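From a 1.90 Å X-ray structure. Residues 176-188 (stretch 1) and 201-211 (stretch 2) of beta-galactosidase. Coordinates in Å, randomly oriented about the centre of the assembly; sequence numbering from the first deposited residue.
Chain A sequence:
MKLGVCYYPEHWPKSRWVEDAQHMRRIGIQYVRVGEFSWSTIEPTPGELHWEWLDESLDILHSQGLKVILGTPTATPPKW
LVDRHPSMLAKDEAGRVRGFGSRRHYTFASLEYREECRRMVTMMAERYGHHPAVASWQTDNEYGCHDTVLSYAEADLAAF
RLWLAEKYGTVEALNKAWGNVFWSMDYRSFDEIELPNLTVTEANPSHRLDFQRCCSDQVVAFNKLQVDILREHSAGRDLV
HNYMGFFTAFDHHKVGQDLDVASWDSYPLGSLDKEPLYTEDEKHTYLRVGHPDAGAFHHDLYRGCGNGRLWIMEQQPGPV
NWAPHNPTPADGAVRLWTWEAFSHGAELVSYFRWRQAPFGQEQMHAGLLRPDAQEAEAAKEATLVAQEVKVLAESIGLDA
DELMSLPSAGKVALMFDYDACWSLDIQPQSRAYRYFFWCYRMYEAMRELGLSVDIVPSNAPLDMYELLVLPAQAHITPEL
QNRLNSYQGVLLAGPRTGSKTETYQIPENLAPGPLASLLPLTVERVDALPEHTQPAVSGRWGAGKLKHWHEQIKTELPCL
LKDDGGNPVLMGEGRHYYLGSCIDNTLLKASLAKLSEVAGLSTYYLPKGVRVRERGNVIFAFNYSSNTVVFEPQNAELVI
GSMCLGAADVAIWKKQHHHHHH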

# COMPACT_ATOMS: atom_id res chain seq x y z
N LYS A 176 -46.21 1.69 -32.44
CA LYS A 176 -46.68 0.89 -31.31
C LYS A 176 -45.57 -0.00 -30.74
O LYS A 176 -45.39 -0.07 -29.52
CB LYS A 176 -47.88 0.04 -31.71
CG LYS A 176 -48.64 -0.52 -30.51
CD LYS A 176 -49.68 -1.56 -30.92
CE LYS A 176 -50.21 -2.29 -29.69
NZ LYS A 176 -51.28 -3.26 -30.07
N ALA A 177 -44.85 -0.69 -31.63
CA ALA A 177 -43.73 -1.55 -31.24
C ALA A 177 -42.57 -0.81 -30.55
O ALA A 177 -41.99 -1.33 -29.60
CB ALA A 177 -43.22 -2.32 -32.46
N TRP A 178 -42.25 0.39 -31.03
CA TRP A 178 -41.15 1.22 -30.46
C TRP A 178 -41.58 2.06 -29.24
O TRP A 178 -40.72 2.61 -28.54
CB TRP A 178 -40.61 2.18 -31.53
CG TRP A 178 -39.81 1.57 -32.64
CD1 TRP A 178 -39.77 0.25 -33.02
CD2 TRP A 178 -38.94 2.26 -33.55
NE1 TRP A 178 -38.91 0.09 -34.09
CE2 TRP A 178 -38.40 1.31 -34.44
CE3 TRP A 178 -38.55 3.60 -33.68
CZ2 TRP A 178 -37.50 1.66 -35.45
CZ3 TRP A 178 -37.66 3.95 -34.70
CH2 TRP A 178 -37.15 2.98 -35.57
N GLY A 179 -42.88 2.19 -29.00
CA GLY A 179 -43.39 3.08 -27.94
C GLY A 179 -43.13 4.56 -28.21
O GLY A 179 -42.82 5.32 -27.29
N ASN A 180 -43.32 4.98 -29.46
CA ASN A 180 -42.95 6.33 -29.90
C ASN A 180 -43.86 7.45 -29.38
O ASN A 180 -43.58 8.63 -29.65
CB ASN A 180 -42.83 6.40 -31.43
CG ASN A 180 -41.56 5.73 -31.95
OD1 ASN A 180 -40.57 5.59 -31.22
ND2 ASN A 180 -41.59 5.31 -33.22
N VAL A 181 -44.91 7.11 -28.64
CA VAL A 181 -45.63 8.11 -27.84
C VAL A 181 -44.67 8.82 -26.86
O VAL A 181 -44.82 10.02 -26.59
CB VAL A 181 -46.83 7.49 -27.08
CG1 VAL A 181 -46.38 6.48 -26.03
CG2 VAL A 181 -47.69 8.58 -26.46
N PHE A 182 -43.69 8.07 -26.36
CA PHE A 182 -42.65 8.59 -25.48
C PHE A 182 -41.84 9.69 -26.17
O PHE A 182 -41.40 9.54 -27.31
CB PHE A 182 -41.74 7.43 -25.03
CG PHE A 182 -40.76 7.80 -23.96
CD1 PHE A 182 -41.17 7.96 -22.64
CD2 PHE A 182 -39.41 7.98 -24.26
CE1 PHE A 182 -40.27 8.31 -21.64
CE2 PHE A 182 -38.50 8.32 -23.27
CZ PHE A 182 -38.93 8.48 -21.96
N TRP A 183 -41.68 10.82 -25.47
CA TRP A 183 -40.99 12.00 -26.00
C TRP A 183 -41.46 12.45 -27.40
O TRP A 183 -40.68 12.98 -28.18
CB TRP A 183 -39.46 11.79 -25.99
CG TRP A 183 -38.84 11.66 -24.62
CD1 TRP A 183 -39.43 11.91 -23.41
CD2 TRP A 183 -37.48 11.30 -24.33
NE1 TRP A 183 -38.54 11.69 -22.39
CE2 TRP A 183 -37.33 11.32 -22.92
CE3 TRP A 183 -36.38 10.93 -25.12
CZ2 TRP A 183 -36.14 10.99 -22.29
CZ3 TRP A 183 -35.19 10.62 -24.49
CH2 TRP A 183 -35.08 10.65 -23.09
N SER A 184 -42.75 12.26 -27.69
CA SER A 184 -43.33 12.63 -29.00
C SER A 184 -42.47 12.20 -30.20
O SER A 184 -42.19 12.98 -31.12
CB SER A 184 -43.62 14.13 -29.02
OG SER A 184 -44.77 14.45 -28.23
N MET A 185 -42.05 10.94 -30.19
CA MET A 185 -41.21 10.39 -31.26
C MET A 185 -42.02 9.91 -32.49
O MET A 185 -41.42 9.57 -33.52
CB MET A 185 -40.33 9.25 -30.73
CG MET A 185 -39.15 9.71 -29.87
SD MET A 185 -38.03 8.38 -29.34
CE MET A 185 -39.06 7.47 -28.19
N ASP A 186 -43.35 9.88 -32.39
CA ASP A 186 -44.23 9.29 -33.42
C ASP A 186 -43.93 9.78 -34.84
O ASP A 186 -43.86 10.98 -35.09
CB ASP A 186 -45.71 9.57 -33.12
CG ASP A 186 -46.22 8.81 -31.90
OD1 ASP A 186 -46.07 7.56 -31.87
OD2 ASP A 186 -46.78 9.47 -30.99
N TYR A 187 -43.76 8.82 -35.76
CA TYR A 187 -43.55 9.09 -37.19
C TYR A 187 -44.85 8.96 -37.98
O TYR A 187 -45.65 8.05 -37.74
CB TYR A 187 -42.50 8.12 -37.75
CG TYR A 187 -41.22 8.18 -36.96
CD1 TYR A 187 -40.31 9.22 -37.16
CD2 TYR A 187 -40.93 7.23 -35.99
CE1 TYR A 187 -39.14 9.29 -36.42
CE2 TYR A 187 -39.76 7.29 -35.25
CZ TYR A 187 -38.87 8.33 -35.47
OH TYR A 187 -37.71 8.41 -34.72
N ARG A 188 -45.06 9.88 -38.92
CA ARG A 188 -46.18 9.83 -39.85
C ARG A 188 -45.98 8.81 -40.97
O ARG A 188 -46.95 8.36 -41.59
CB ARG A 188 -46.40 11.20 -40.50
CG ARG A 188 -46.75 12.32 -39.53
CD ARG A 188 -47.23 13.55 -40.30
NE ARG A 188 -46.23 14.02 -41.26
CZ ARG A 188 -46.47 14.86 -42.27
NH1 ARG A 188 -47.68 15.36 -42.48
NH2 ARG A 188 -45.47 15.21 -43.08
N THR A 201 -29.66 13.47 -27.51
CA THR A 201 -29.28 12.55 -26.45
C THR A 201 -29.71 11.14 -26.86
O THR A 201 -29.92 10.89 -28.04
CB THR A 201 -29.86 13.01 -25.08
OG1 THR A 201 -29.35 12.18 -24.04
CG2 THR A 201 -31.38 12.97 -25.07
N GLU A 202 -29.82 10.23 -25.89
CA GLU A 202 -30.13 8.80 -26.16
C GLU A 202 -31.32 8.57 -27.11
O GLU A 202 -32.44 9.01 -26.82
CB GLU A 202 -30.36 8.04 -24.86
CG GLU A 202 -30.40 6.53 -25.04
CD GLU A 202 -30.72 5.76 -23.77
OE1 GLU A 202 -31.15 6.37 -22.76
OE2 GLU A 202 -30.56 4.51 -23.81
N ALA A 203 -31.08 7.83 -28.19
CA ALA A 203 -32.14 7.42 -29.12
C ALA A 203 -32.94 6.26 -28.52
O ALA A 203 -32.49 5.61 -27.57
CB ALA A 203 -31.54 7.00 -30.47
N ASN A 204 -34.13 6.02 -29.06
CA ASN A 204 -35.00 4.96 -28.56
C ASN A 204 -34.24 3.63 -28.68
O ASN A 204 -33.70 3.35 -29.75
CB ASN A 204 -36.30 4.91 -29.39
CG ASN A 204 -37.36 3.97 -28.81
OD1 ASN A 204 -37.07 3.08 -28.02
ND2 ASN A 204 -38.60 4.17 -29.25
N PRO A 205 -34.17 2.83 -27.59
CA PRO A 205 -33.50 1.53 -27.75
C PRO A 205 -34.12 0.61 -28.83
O PRO A 205 -33.39 -0.20 -29.41
CB PRO A 205 -33.60 0.90 -26.35
CG PRO A 205 -34.68 1.67 -25.64
CD PRO A 205 -34.56 3.06 -26.19
N SER A 206 -35.42 0.74 -29.09
CA SER A 206 -36.09 -0.00 -30.17
C SER A 206 -35.56 0.39 -31.54
O SER A 206 -35.36 -0.46 -32.41
CB SER A 206 -37.61 0.24 -30.15
OG SER A 206 -38.17 -0.08 -28.89
N HIS A 207 -35.35 1.69 -31.71
CA HIS A 207 -34.76 2.29 -32.91
C HIS A 207 -33.34 1.76 -33.13
O HIS A 207 -32.99 1.33 -34.23
CB HIS A 207 -34.79 3.82 -32.71
CG HIS A 207 -34.30 4.62 -33.88
ND1 HIS A 207 -34.16 5.99 -33.81
CD2 HIS A 207 -33.91 4.26 -35.13
CE1 HIS A 207 -33.72 6.44 -34.97
NE2 HIS A 207 -33.55 5.42 -35.79
N ARG A 208 -32.54 1.77 -32.07
CA ARG A 208 -31.15 1.33 -32.17
C ARG A 208 -31.05 -0.18 -32.42
O ARG A 208 -30.17 -0.61 -33.17
CB ARG A 208 -30.37 1.71 -30.92
CG ARG A 208 -30.21 3.22 -30.74
CD ARG A 208 -29.60 3.57 -29.39
NE ARG A 208 -28.25 3.04 -29.25
CZ ARG A 208 -27.60 2.86 -28.10
NH1 ARG A 208 -26.36 2.36 -28.13
NH2 ARG A 208 -28.17 3.11 -26.92
N LEU A 209 -31.94 -0.96 -31.79
CA LEU A 209 -31.92 -2.42 -31.97
C LEU A 209 -32.33 -2.85 -33.39
O LEU A 209 -31.64 -3.67 -34.02
CB LEU A 209 -32.79 -3.11 -30.91
CG LEU A 209 -32.79 -4.64 -30.93
CD1 LEU A 209 -31.38 -5.20 -30.84
CD2 LEU A 209 -33.63 -5.18 -29.79
N ASP A 210 -33.43 -2.30 -33.89
CA ASP A 210 -33.85 -2.52 -35.28
C ASP A 210 -32.79 -2.04 -36.28
O ASP A 210 -32.56 -2.71 -37.31
CB ASP A 210 -35.20 -1.85 -35.59
CG ASP A 210 -36.40 -2.71 -35.20
OD1 ASP A 210 -36.25 -3.90 -34.84
OD2 ASP A 210 -37.53 -2.18 -35.27
N PHE A 211 -32.11 -0.93 -35.98
CA PHE A 211 -31.01 -0.48 -36.83
C PHE A 211 -29.86 -1.50 -36.88
O PHE A 211 -29.35 -1.81 -37.97
CB PHE A 211 -30.49 0.91 -36.41
CG PHE A 211 -29.47 1.46 -37.35
CD1 PHE A 211 -29.80 1.74 -38.67
CD2 PHE A 211 -28.16 1.68 -36.94
CE1 PHE A 211 -28.86 2.24 -39.55
CE2 PHE A 211 -27.21 2.19 -37.82
CZ PHE A 211 -27.57 2.46 -39.13
O HOH W 1 -39.27 0.64 -26.41

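The first stretch brings the end of a helix, followed by a winding loop, against the start of a second helix, which begins at Pro 205. The backbones come closest where Trp 178 meets Ser 206, with CA atoms 5.2 Å apart, and the contact is organised around two residues, Trp 178 and Asn 204.

Where a helix ends, its last carbonyls lose their backbone partners. Gly 179, with positive phi, turns the chain out of helical geometry, a conformation glycine adopts easily. The carbonyl of Trp 178 is then met by the side chain of Asn 204: ND2 donates to Trp 178 O over 2.7 Å, almost linearly at 174°. ND2 also donates to Asn 180 OD1 at 3.1 Å, with a more bent angle of 137°. Both hydrogens of the amide are therefore used, while the ND2 of Asn 180 is satisfied by a residue flanking the stretches.

The other end of the Asn 204 amide serves its own helix. As the N-cap residue, Asn 204 accepts from the backbone of Ser 206, N to OD1 3.1 Å, occupying an NH that has no carbonyl one turn earlier to bind. Asparagine suits this place because one short, planar group carries both a donor and an acceptor: it caps the start of one helix and ties down the end of the other. Water 1 adds a second link, donating to Trp 178 O (3.2 Å from its oxygen) and to Ser 206 OG (2.8 Å), so this carbonyl has two donors.

The indole of Trp 178 lies along the first two turns of the second helix, meeting Ser 206, His 207 and Asp 210. Its lone polar hydrogen, buried here, needs an acceptor, and Asp 210 supplies one: NE1 donates to OD2 at 2.9 Å, near the ring plane, where an N-H points. OD2 has another partner elsewhere in the structure, and OD1 is bonded to a residue beside the stretches, so neither carboxylate oxygen is left unpaired.

One face of the indole is covered by aliphatic groups. Ser 206 CB sits 3.8 Å from the centroid of the five-membered ring of Trp 178, and His 207 CA 3.7 Å from that of the six-membered ring, both as CH-pi contacts. The His 207 ring is near parallel to the indole, at 20°, but slid so that they barely overlap; its NE2 bonds elsewhere.

Van der Waals contacts of carbon with polar atoms complete the interface: Met 185 CE lies 3.5 Å from Asn 204 ND2, and the edge of the Trp 183 ring approaches the backbone of Glu 202, CZ3 to O 3.9 Å.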